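Local coordinates for protein GTPase HflX (Sulfolobus solfataricus P2, PDB 2QTF) that hydrolyses GTP, for which it is specific, and associates with the 50S ribosomal subunit, possibly acting in protein synthesis or ribosome biogenesis, at residues 31-36 and 60-65; 46-51 and 72-77; 224-229 and 350-355; 314-319 and 328-333. All coordinates share one frame; numbering follows the deposited sequence.

Contact 1: 31-36 and 60-65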
# COMPACT_ATOMS: atom_id res chain seq x y z
N TYR A 31 18.90 5.90 -6.40
CA TYR A 31 20.20 6.30 -5.89
C TYR A 31 20.18 5.96 -4.46
O TYR A 31 19.08 5.99 -3.88
CB TYR A 31 20.35 7.80 -6.05
CG TYR A 31 20.23 8.29 -7.45
CD1 TYR A 31 21.35 8.30 -8.31
CD2 TYR A 31 19.03 8.82 -7.93
CE1 TYR A 31 21.22 8.77 -9.65
CE2 TYR A 31 18.90 9.30 -9.22
CZ TYR A 31 20.04 9.26 -10.08
OH TYR A 31 19.93 9.79 -11.35
N LYS A 32 21.35 5.66 -3.85
CA LYS A 32 21.41 5.54 -2.41
C LYS A 32 21.11 6.89 -1.72
O LYS A 32 21.18 7.90 -2.35
CB LYS A 32 22.84 5.01 -1.98
CG LYS A 32 23.01 3.57 -2.41
CD LYS A 32 24.35 3.00 -1.93
CE LYS A 32 24.58 1.62 -2.52
NZ LYS A 32 24.90 0.70 -1.35
N LEU A 33 20.80 6.93 -0.41
CA LEU A 33 20.74 8.21 0.28
C LEU A 33 22.12 8.87 0.30
O LEU A 33 23.17 8.18 0.25
CB LEU A 33 20.21 8.10 1.72
CG LEU A 33 18.81 7.45 1.93
CD1 LEU A 33 18.58 7.23 3.43
CD2 LEU A 33 17.77 8.38 1.30
N PRO A 34 22.15 10.20 0.32
CA PRO A 34 23.49 10.78 0.28
C PRO A 34 24.25 10.45 1.55
O PRO A 34 23.67 10.47 2.63
CB PRO A 34 23.23 12.29 0.19
CG PRO A 34 21.83 12.48 0.67
CD PRO A 34 21.10 11.21 0.29
N LYS A 35 25.55 10.13 1.42
CA LYS A 35 26.42 9.91 2.61
C LYS A 35 26.36 11.12 3.56
O LYS A 35 25.99 11.02 4.76
CB LYS A 35 27.89 9.65 2.21
CG LYS A 35 28.21 8.21 1.73
CD LYS A 35 28.67 8.20 0.25
CE LYS A 35 28.70 6.79 -0.33
NZ LYS A 35 29.87 6.70 -1.31
N SER A 36 26.69 12.29 3.02
CA SER A 36 26.55 13.52 3.82
C SER A 36 25.55 14.47 3.14
O SER A 36 25.87 15.13 2.13
CB SER A 36 27.91 14.19 4.13
OG SER A 36 28.53 14.57 2.93
N LEU A 60 10.33 13.66 -7.68
CA LEU A 60 11.46 13.22 -6.84
C LEU A 60 10.91 12.54 -5.58
O LEU A 60 10.06 13.08 -4.93
CB LEU A 60 12.28 14.44 -6.42
CG LEU A 60 13.39 14.23 -5.41
CD1 LEU A 60 14.36 13.14 -5.88
CD2 LEU A 60 14.11 15.63 -5.14
N ILE A 61 11.36 11.32 -5.28
CA ILE A 61 10.90 10.66 -4.08
C ILE A 61 12.11 10.31 -3.20
O ILE A 61 13.04 9.67 -3.68
CB ILE A 61 10.06 9.35 -4.41
CG1 ILE A 61 8.84 9.76 -5.28
CG2 ILE A 61 9.58 8.66 -3.09
CD1 ILE A 61 8.08 8.53 -5.85
N ILE A 62 12.07 10.77 -1.96
CA ILE A 62 13.17 10.51 -1.02
C ILE A 62 12.63 9.62 0.09
O ILE A 62 11.70 9.98 0.80
CB ILE A 62 13.78 11.83 -0.54
CG1 ILE A 62 14.46 12.59 -1.76
CG2 ILE A 62 14.79 11.52 0.57
CD1 ILE A 62 14.67 14.06 -1.46
N PHE A 63 13.15 8.41 0.20
CA PHE A 63 12.63 7.53 1.20
C PHE A 63 13.25 7.81 2.57
O PHE A 63 13.97 6.97 3.04
CB PHE A 63 12.76 6.06 0.76
CG PHE A 63 11.78 5.14 1.44
CD1 PHE A 63 10.40 5.20 1.15
CD2 PHE A 63 12.21 4.26 2.44
CE1 PHE A 63 9.50 4.32 1.83
CE2 PHE A 63 11.35 3.37 3.10
CZ PHE A 63 10.00 3.39 2.80
N GLU A 64 12.90 8.93 3.19
CA GLU A 64 13.38 9.36 4.50
C GLU A 64 12.35 10.38 4.93
O GLU A 64 11.56 10.84 4.10
CB GLU A 64 14.72 10.13 4.35
CG GLU A 64 15.91 9.53 5.11
CD GLU A 64 15.66 9.24 6.60
OE1 GLU A 64 16.47 8.45 7.15
OE2 GLU A 64 14.69 9.77 7.21
N GLN A 65 12.43 10.87 6.15
CA GLN A 65 11.63 11.98 6.49
C GLN A 65 12.45 13.26 6.31
O GLN A 65 13.48 13.42 7.02
CB GLN A 65 11.07 11.80 7.91
CG GLN A 65 10.14 12.91 8.35
CD GLN A 65 9.53 12.65 9.75
OE1 GLN A 65 9.44 11.49 10.20
NE2 GLN A 65 9.11 13.75 10.44
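L33 brings one methyl to E64 and the other to I62. The contact lies in the N-terminal alpha/beta domain, at the C-terminal ends of strands in its four-stranded parallel sheet. Residues 31-36 leave strand 25-31; residues 60-62 end strand 59-62 and residues 63-65 run on from it. L33 CD1 sits 3.9 Å from E64 CG, so the leucine meets the aliphatic part of the glutamate and not its carboxylate. The two side chains cross at about a right angle. L33 CD2 faces the end of strand 59-62, 4.4 Å from the side-chain methyl I62 CG2. L33 CD2 is also 4.4 Å from F63 O. L33 CG stands anti to the carbonyl carbon (chi1 -56°), and from there the two methyls fork over this short run of chain. The contact is small and purely van der Waals.

The second shell fixes the shape of 60-65. F63 is the centre of an inverse gamma turn, closed by a weak bond from E64 N to I62 O. This turn takes the chain off the strand and aims E64 at L33. F63 itself packs on A16 and L19 of helix 13-22, while I62 leans on I74 of helix 68-78. L33 also touches Y42. A glycine in place of E64 would probably leave L33 CD1 without its aliphatic partner and Q65 N without its carboxylate acceptor. The bend at chi2 of E64 folds that carboxylate back, and OE2 accepts a 2.7 Å bond from Q65 N on its anti side, 16° out of the carboxylate plane.

Contact 2: 46-51 and 72-77. With ACT (acetate ion), chain I.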
# COMPACT_ATOMS: atom_id res chain seq x y z
N ASP A 46 23.87 19.16 -7.88
CA ASP A 46 23.93 18.83 -9.29
C ASP A 46 22.87 17.74 -9.67
O ASP A 46 22.25 17.83 -10.72
CB ASP A 46 25.31 18.33 -9.73
CG ASP A 46 25.87 17.20 -8.85
OD1 ASP A 46 25.23 16.56 -7.98
OD2 ASP A 46 27.06 16.89 -9.06
N LYS A 47 22.70 16.73 -8.82
CA LYS A 47 21.61 15.78 -9.08
C LYS A 47 20.23 16.48 -9.11
O LYS A 47 19.33 16.19 -9.94
CB LYS A 47 21.71 14.62 -8.03
CG LYS A 47 20.79 13.52 -8.35
CD LYS A 47 20.88 12.96 -9.76
CE LYS A 47 22.14 12.10 -10.01
NZ LYS A 47 22.07 11.34 -11.39
N LEU A 48 20.04 17.40 -8.20
CA LEU A 48 18.77 18.15 -8.19
C LEU A 48 18.56 18.92 -9.51
O LEU A 48 17.43 19.01 -10.02
CB LEU A 48 18.79 19.11 -6.99
CG LEU A 48 17.47 19.89 -6.68
CD1 LEU A 48 16.34 18.74 -6.62
CD2 LEU A 48 17.66 20.49 -5.30
N GLN A 49 19.64 19.47 -10.06
CA GLN A 49 19.56 20.21 -11.34
C GLN A 49 19.25 19.26 -12.45
O GLN A 49 18.46 19.58 -13.36
CB GLN A 49 20.84 21.03 -11.72
CG GLN A 49 21.22 22.07 -10.67
CD GLN A 49 20.10 22.96 -10.27
OE1 GLN A 49 19.41 23.53 -11.12
NE2 GLN A 49 19.86 23.09 -8.97
N GLN A 50 19.80 18.09 -12.41
CA GLN A 50 19.50 17.15 -13.46
C GLN A 50 18.02 16.78 -13.45
O GLN A 50 17.34 16.73 -14.49
CB GLN A 50 20.26 15.80 -13.24
CG GLN A 50 21.59 15.75 -13.82
CD GLN A 50 22.45 14.70 -13.18
OE1 GLN A 50 22.00 13.60 -12.94
NE2 GLN A 50 23.72 15.06 -12.86
N ILE A 51 17.54 16.43 -12.27
CA ILE A 51 16.06 16.07 -12.11
C ILE A 51 15.17 17.22 -12.41
O ILE A 51 14.18 17.03 -13.16
CB ILE A 51 15.83 15.60 -10.68
CG1 ILE A 51 16.60 14.28 -10.51
CG2 ILE A 51 14.24 15.52 -10.31
CD1 ILE A 51 16.90 13.93 -9.02
N ILE A 72 11.42 23.24 1.60
CA ILE A 72 11.36 24.57 1.04
C ILE A 72 12.31 24.72 -0.13
O ILE A 72 11.90 25.23 -1.20
CB ILE A 72 11.66 25.69 2.11
CG1 ILE A 72 10.43 25.82 3.06
CG2 ILE A 72 11.94 27.13 1.41
CD1 ILE A 72 10.80 26.05 4.54
N ASN A 73 13.55 24.24 0.04
CA ASN A 73 14.62 24.43 -0.92
C ASN A 73 14.43 23.51 -2.13
O ASN A 73 14.48 24.01 -3.25
CB ASN A 73 15.94 24.13 -0.25
CG ASN A 73 16.36 25.26 0.69
OD1 ASN A 73 16.77 25.04 1.82
ND2 ASN A 73 16.11 26.45 0.25
N ILE A 74 14.12 22.21 -1.91
CA ILE A 74 13.79 21.28 -3.04
C ILE A 74 12.60 21.75 -3.88
O ILE A 74 12.70 21.74 -5.11
CB ILE A 74 13.58 19.86 -2.55
CG1 ILE A 74 14.83 19.43 -1.76
CG2 ILE A 74 13.12 18.95 -3.67
CD1 ILE A 74 14.65 18.00 -1.12
N ARG A 75 11.48 22.17 -3.24
CA ARG A 75 10.28 22.56 -4.01
C ARG A 75 10.54 23.79 -4.85
O ARG A 75 10.01 23.91 -5.94
CB ARG A 75 9.10 22.90 -3.08
CG ARG A 75 8.55 21.62 -2.35
CD ARG A 75 7.43 22.11 -1.36
NE ARG A 75 6.73 20.95 -0.75
CZ ARG A 75 5.89 21.09 0.28
NH1 ARG A 75 5.71 22.31 0.80
NH2 ARG A 75 5.20 20.01 0.71
N ARG A 76 11.35 24.71 -4.30
CA ARG A 76 11.75 25.91 -5.13
C ARG A 76 12.52 25.51 -6.38
O ARG A 76 12.11 25.84 -7.47
CB ARG A 76 12.58 26.92 -4.30
CG ARG A 76 12.99 28.18 -5.20
CD ARG A 76 14.07 29.02 -4.41
NE ARG A 76 15.30 28.25 -4.18
CZ ARG A 76 15.74 27.86 -3.00
NH1 ARG A 76 15.07 28.11 -1.87
NH2 ARG A 76 16.85 27.21 -2.95
N GLU A 77 13.55 24.68 -6.24
CA GLU A 77 14.35 24.31 -7.36
C GLU A 77 13.56 23.55 -8.40
O GLU A 77 13.82 23.70 -9.59
CB GLU A 77 15.44 23.35 -6.89
CG GLU A 77 16.43 23.97 -5.98
CD GLU A 77 16.97 25.31 -6.56
OE1 GLU A 77 17.47 25.33 -7.74
OE2 GLU A 77 16.78 26.34 -5.84
C ACT I . 25.79 12.66 -11.99
O ACT I . 26.80 12.35 -11.54
OXT ACT I . 25.05 13.75 -11.44
CH3 ACT I . 25.71 11.66 -13.05
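E77 OE1 forms a salt bridge with K52 NZ and lies 3.5 Å from Q49 NE2 across the contact. The two helices, 45-52 and 68-78, pack beside each other against the parallel sheet of the N-terminal alpha/beta domain. The local axes of 46-51 and 72-77 run 39° apart and approach to 10.7 Å. K52 also bonds Q49 OE1, so one lysine ties both polar ends together. The Q49 amide and E77 carboxylate planes are 63° apart. R76 NE forms a salt bridge with E77 OE2 at 2.9 Å, met nearly along the C-O axis, with the oxygen tilted from the guanidinium plane.

L48 packs beside these polar groups. Its CG is anti to the backbone N (chi1 -173°), which carries the methyls toward helix 68-78. L48 CD2 rests 3.8 Å from E77 CG, and the side chains cross at about a right angle. L48 and I74 both also pack on L60 of strand 59-62.

Elsewhere on helix 45-52, K47 NZ bonds Q50 OE1 at 2.7 Å and also bonds Y31 OH. A modelled acetate, probably from crystallisation, lies beside Q50 NE2 at a doubtfully short distance. Deeper in, L48 CD1 stands 4.4 Å from I74 CG2.

Contact 3: 224-229 and 350-355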
# COMPACT_ATOMS: atom_id res chain seq x y z
N ASN A 224 -17.02 -17.56 -15.53
CA ASN A 224 -18.18 -18.34 -15.94
C ASN A 224 -19.38 -17.44 -16.16
O ASN A 224 -19.29 -16.51 -16.92
CB ASN A 224 -18.44 -19.50 -14.96
CG ASN A 224 -17.23 -20.43 -14.85
OD1 ASN A 224 -16.52 -20.67 -15.88
ND2 ASN A 224 -16.85 -20.82 -13.59
N ASN A 225 -20.44 -17.65 -15.44
CA ASN A 225 -21.64 -16.84 -15.60
C ASN A 225 -21.79 -15.84 -14.45
O ASN A 225 -22.89 -15.40 -14.21
CB ASN A 225 -22.85 -17.78 -15.61
CG ASN A 225 -22.93 -18.64 -14.35
OD1 ASN A 225 -21.93 -18.89 -13.65
ND2 ASN A 225 -24.15 -19.13 -14.05
N ARG A 226 -20.74 -15.52 -13.71
CA ARG A 226 -20.90 -14.61 -12.56
C ARG A 226 -20.01 -13.43 -12.73
O ARG A 226 -18.88 -13.55 -13.25
CB ARG A 226 -20.54 -15.29 -11.25
CG ARG A 226 -21.61 -16.24 -10.86
CD ARG A 226 -21.32 -16.79 -9.49
NE ARG A 226 -22.10 -18.01 -9.30
CZ ARG A 226 -23.29 -18.04 -8.75
NH1 ARG A 226 -23.83 -16.90 -8.31
NH2 ARG A 226 -23.94 -19.19 -8.63
N LYS A 227 -20.49 -12.29 -12.26
CA LYS A 227 -19.71 -11.07 -12.33
C LYS A 227 -19.21 -10.83 -10.89
O LYS A 227 -20.01 -10.99 -9.96
CB LYS A 227 -20.63 -9.97 -12.90
CG LYS A 227 -20.08 -8.58 -12.91
CD LYS A 227 -20.97 -7.57 -13.77
CE LYS A 227 -20.39 -6.10 -13.63
NZ LYS A 227 -21.31 -5.02 -14.18
N ILE A 228 -17.89 -10.56 -10.69
CA ILE A 228 -17.26 -10.40 -9.36
C ILE A 228 -16.49 -9.10 -9.34
O ILE A 228 -15.79 -8.81 -10.31
CB ILE A 228 -16.28 -11.57 -9.03
CG1 ILE A 228 -17.09 -12.88 -9.02
CG2 ILE A 228 -15.54 -11.38 -7.71
CD1 ILE A 228 -16.51 -14.02 -9.83
N MET A 229 -16.68 -8.32 -8.28
CA MET A 229 -15.98 -7.02 -8.08
C MET A 229 -14.65 -7.28 -7.31
O MET A 229 -14.66 -7.70 -6.14
CB MET A 229 -16.87 -6.02 -7.30
CG MET A 229 -16.18 -4.59 -7.15
SD MET A 229 -15.75 -3.90 -8.73
CE MET A 229 -17.25 -3.24 -9.42
N GLN A 350 -15.98 -20.32 -6.94
CA GLN A 350 -16.70 -21.10 -5.95
C GLN A 350 -17.03 -20.21 -4.74
O GLN A 350 -18.05 -20.36 -4.10
CB GLN A 350 -15.84 -22.23 -5.42
CG GLN A 350 -15.54 -23.46 -6.35
CD GLN A 350 -14.28 -24.29 -5.85
OE1 GLN A 350 -14.06 -24.44 -4.62
NE2 GLN A 350 -13.46 -24.77 -6.81
N LEU A 351 -16.13 -19.29 -4.41
CA LEU A 351 -16.41 -18.34 -3.28
C LEU A 351 -17.60 -17.48 -3.66
O LEU A 351 -18.50 -17.25 -2.86
CB LEU A 351 -15.14 -17.48 -3.05
CG LEU A 351 -15.15 -16.33 -2.01
CD1 LEU A 351 -15.70 -16.83 -0.67
CD2 LEU A 351 -13.59 -15.94 -1.94
N ALA A 352 -17.60 -17.01 -4.89
CA ALA A 352 -18.64 -16.08 -5.40
C ALA A 352 -20.03 -16.79 -5.40
O ALA A 352 -21.06 -16.22 -4.97
CB ALA A 352 -18.29 -15.50 -6.77
N THR A 353 -20.01 -18.06 -5.75
CA THR A 353 -21.18 -18.96 -5.64
C THR A 353 -21.58 -19.16 -4.19
O THR A 353 -22.76 -18.96 -3.86
CB THR A 353 -20.86 -20.36 -6.28
OG1 THR A 353 -20.48 -20.12 -7.65
CG2 THR A 353 -22.10 -21.23 -6.26
N GLN A 354 -20.64 -19.53 -3.31
CA GLN A 354 -20.98 -19.57 -1.89
C GLN A 354 -21.64 -18.28 -1.32
O GLN A 354 -22.66 -18.34 -0.58
CB GLN A 354 -19.81 -20.01 -1.05
CG GLN A 354 -20.02 -19.84 0.44
CD GLN A 354 -18.80 -20.29 1.23
OE1 GLN A 354 -18.29 -21.39 1.04
NE2 GLN A 354 -18.33 -19.43 2.12
N LEU A 355 -21.10 -17.11 -1.68
CA LEU A 355 -21.62 -15.88 -1.20
C LEU A 355 -23.05 -15.70 -1.71
O LEU A 355 -23.90 -15.22 -0.97
CB LEU A 355 -20.76 -14.71 -1.66
CG LEU A 355 -19.37 -14.72 -0.94
CD1 LEU A 355 -18.45 -13.75 -1.64
CD2 LEU A 355 -19.56 -14.44 0.58
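R226 lays its guanidinium across T353, and I228 presses on A352. Strand 226-232 is the second arm of a beta hairpin with strand 218-223, at the edge of the mixed sheet of the G domain. Helix 341-355, the last of the chain, covers one face of that sheet, and the local axes of 226-229 and 350-355 cross at 96°.

The R226 chain is extended from CG to NE, with CG anti to the carbonyl carbon (chi1 -74°). This length spans the gap to the helix, and a turn of -93° about NE-CD then sets the flat group beside the backbone of T353. T353 CA lies over one guanidinium face, 3.8 Å above its centre. R226 NH2 touches the methyl T353 CG2 at 3.6 Å. R226 NE and T353 OG1 are 3.1 Å apart, but the main polar partner of this hydroxyl is the carbonyl of Y349, one turn earlier in the helix. OG1 stands beside its own backbone N, a position that suits this bond. R226 also packs on Y349 and S356, and N225 OD1 bonds Y349 OH, so Y349 serves both the helix and the hairpin.

I228, which also touches I348, points the same way as R226, while K227 between them points away. I228 CG1 stands anti to the carbonyl carbon, beside the backbone N, which sends CG1 and CD1 to the one methyl of A352. The small A352 probably helps to admit the isoleucine here, with 7.1 Å between I228 CA and A352 CA. A352 CB lies 3.7 Å from I228 CG1 and 3.8 Å from I228 CD1.

Contact 4: 314-319 and 328-333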
# COMPACT_ATOMS: atom_id res chain seq x y z
N ASP A 314 1.25 -26.52 4.03
CA ASP A 314 0.56 -27.13 5.13
C ASP A 314 0.67 -26.29 6.45
O ASP A 314 -0.30 -26.14 7.17
CB ASP A 314 1.09 -28.53 5.37
CG ASP A 314 0.29 -29.26 6.44
OD1 ASP A 314 0.92 -29.73 7.43
OD2 ASP A 314 -0.98 -29.29 6.33
N LEU A 315 1.85 -25.77 6.73
CA LEU A 315 2.05 -24.74 7.80
C LEU A 315 1.06 -23.57 7.72
O LEU A 315 0.33 -23.26 8.66
CB LEU A 315 3.46 -24.18 7.67
CG LEU A 315 3.83 -23.04 8.63
CD1 LEU A 315 3.53 -23.40 10.05
CD2 LEU A 315 5.33 -22.68 8.47
N VAL A 316 1.02 -22.93 6.55
CA VAL A 316 0.07 -21.80 6.33
C VAL A 316 -1.36 -22.19 6.54
O VAL A 316 -2.16 -21.46 7.17
CB VAL A 316 0.34 -21.13 4.93
CG1 VAL A 316 -0.70 -20.09 4.56
CG2 VAL A 316 1.78 -20.56 4.88
N GLU A 317 -1.75 -23.33 6.00
CA GLU A 317 -3.12 -23.71 6.15
C GLU A 317 -3.45 -24.00 7.61
O GLU A 317 -4.46 -23.55 8.10
CB GLU A 317 -3.45 -24.97 5.30
CG GLU A 317 -4.89 -25.26 5.49
CD GLU A 317 -5.41 -26.40 4.63
OE1 GLU A 317 -5.37 -26.23 3.39
OE2 GLU A 317 -5.88 -27.44 5.21
N LYS A 318 -2.62 -24.79 8.30
CA LYS A 318 -2.89 -25.08 9.76
C LYS A 318 -2.92 -23.79 10.57
O LYS A 318 -3.85 -23.54 11.35
CB LYS A 318 -1.80 -26.02 10.28
CG LYS A 318 -1.98 -27.48 9.68
CD LYS A 318 -0.74 -28.45 9.95
CE LYS A 318 -1.27 -29.89 10.19
NZ LYS A 318 -0.41 -30.54 11.28
N LEU A 319 -1.94 -22.90 10.34
CA LEU A 319 -1.90 -21.68 11.18
C LEU A 319 -3.05 -20.72 10.90
O LEU A 319 -3.69 -20.14 11.84
CB LEU A 319 -0.52 -21.02 11.13
CG LEU A 319 -0.20 -19.77 11.99
CD1 LEU A 319 -0.50 -19.98 13.52
CD2 LEU A 319 1.18 -19.23 11.75
N PHE A 328 -11.75 -19.83 3.73
CA PHE A 328 -12.33 -20.50 2.51
C PHE A 328 -11.41 -21.57 1.98
O PHE A 328 -11.79 -22.71 1.75
CB PHE A 328 -12.65 -19.45 1.47
CG PHE A 328 -13.34 -20.02 0.30
CD1 PHE A 328 -14.70 -20.37 0.40
CD2 PHE A 328 -12.64 -20.28 -0.90
CE1 PHE A 328 -15.35 -20.97 -0.68
CE2 PHE A 328 -13.30 -20.87 -2.02
CZ PHE A 328 -14.63 -21.24 -1.87
N ASP A 329 -10.15 -21.22 1.74
CA ASP A 329 -9.19 -22.18 1.32
C ASP A 329 -7.84 -21.55 1.35
O ASP A 329 -7.73 -20.34 1.56
CB ASP A 329 -9.47 -22.59 -0.14
CG ASP A 329 -9.03 -24.05 -0.42
OD1 ASP A 329 -8.20 -24.56 0.38
OD2 ASP A 329 -9.53 -24.66 -1.38
N VAL A 330 -6.81 -22.36 1.15
CA VAL A 330 -5.41 -21.96 1.10
C VAL A 330 -4.81 -22.57 -0.16
O VAL A 330 -4.80 -23.83 -0.25
CB VAL A 330 -4.62 -22.43 2.40
CG1 VAL A 330 -3.22 -21.91 2.35
CG2 VAL A 330 -5.22 -21.82 3.69
N ILE A 331 -4.38 -21.75 -1.14
CA ILE A 331 -3.79 -22.26 -2.41
C ILE A 331 -2.42 -21.66 -2.70
O ILE A 331 -2.16 -20.54 -2.38
CB ILE A 331 -4.77 -22.09 -3.61
CG1 ILE A 331 -5.09 -20.59 -3.80
CG2 ILE A 331 -6.13 -22.78 -3.16
CD1 ILE A 331 -6.04 -20.19 -4.99
N PRO A 332 -1.55 -22.43 -3.34
CA PRO A 332 -0.30 -21.87 -3.83
C PRO A 332 -0.45 -21.39 -5.23
O PRO A 332 -1.06 -22.13 -6.09
CB PRO A 332 0.64 -23.10 -3.82
CG PRO A 332 -0.39 -24.31 -4.16
CD PRO A 332 -1.70 -23.90 -3.58
N ILE A 333 0.09 -20.22 -5.51
CA ILE A 333 0.06 -19.73 -6.88
C ILE A 333 1.36 -19.04 -7.19
O ILE A 333 2.15 -18.71 -6.27
CB ILE A 333 -1.06 -18.62 -7.08
CG1 ILE A 333 -0.74 -17.41 -6.13
CG2 ILE A 333 -2.46 -19.25 -6.83
CD1 ILE A 333 -1.69 -16.16 -6.35
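Helix 309-323 runs nearly antiparallel to strand 327-332, at 163° and 8.7 Å between the local axes, with E317 CA and V330 CA 5.8 Å apart. V330 carries the contact. Its CG1 is anti to the backbone N (chi1 -176°), and the two methyls part toward neighbouring helix residues. V330 CG1 meets V316 CG1 at 3.8 Å. V330 CG2 lies 3.7 Å from E317 CA and also touches the CG of that glutamate. E317 has CG anti to the backbone N and an extended chain, which lays CB and CG alongside V330. A glycine at V330 would probably open a gap under V316 and leave the CH2 groups of E317 without their apolar partner.

The acidic ends come within reach of each other's charge, with E317 OE1 4.5 Å from D329 OD1. The salt bridge of D329 OD2 to K347 probably eases this. D329 OD1 also accepts a 2.7 Å bond from V330 N, on the anti side of the carboxylate and 28° out of its plane.

Helix and strand form the second half of the beta-alpha-beta unit that begins with strand 295-300. V316 packs on V297 of that strand and on L274 of helix 271-288. Strand 327-332 is one of the two outermost strands of the mixed sheet; I331 points away from helix 309-323 and packs on L343 of helix 341-355.

Overall arrangement
The contacts form two pairs, one in each half. Contacts 1 and 2 belong to the N-terminal domain, their centres 13 Å apart. They meet at strand 59-62, on which both helices of contact 2 pack: L60 CD2 packs on I74 CG2 at 3.8 Å, and Y31 OH probably bonds K47 NZ at 2.6 Å. Contacts 3 and 4 belong to the G domain, with centres 21 Å apart on one sheet. F328 of contact 4 packs against helix 350-355. Contact centres in different pairs lie 39 to 51 Å apart. The inferred GTP site approaches two contacts: the F63 side chain is about 8 Å from that of T188, and V316 about 9 Å from I302.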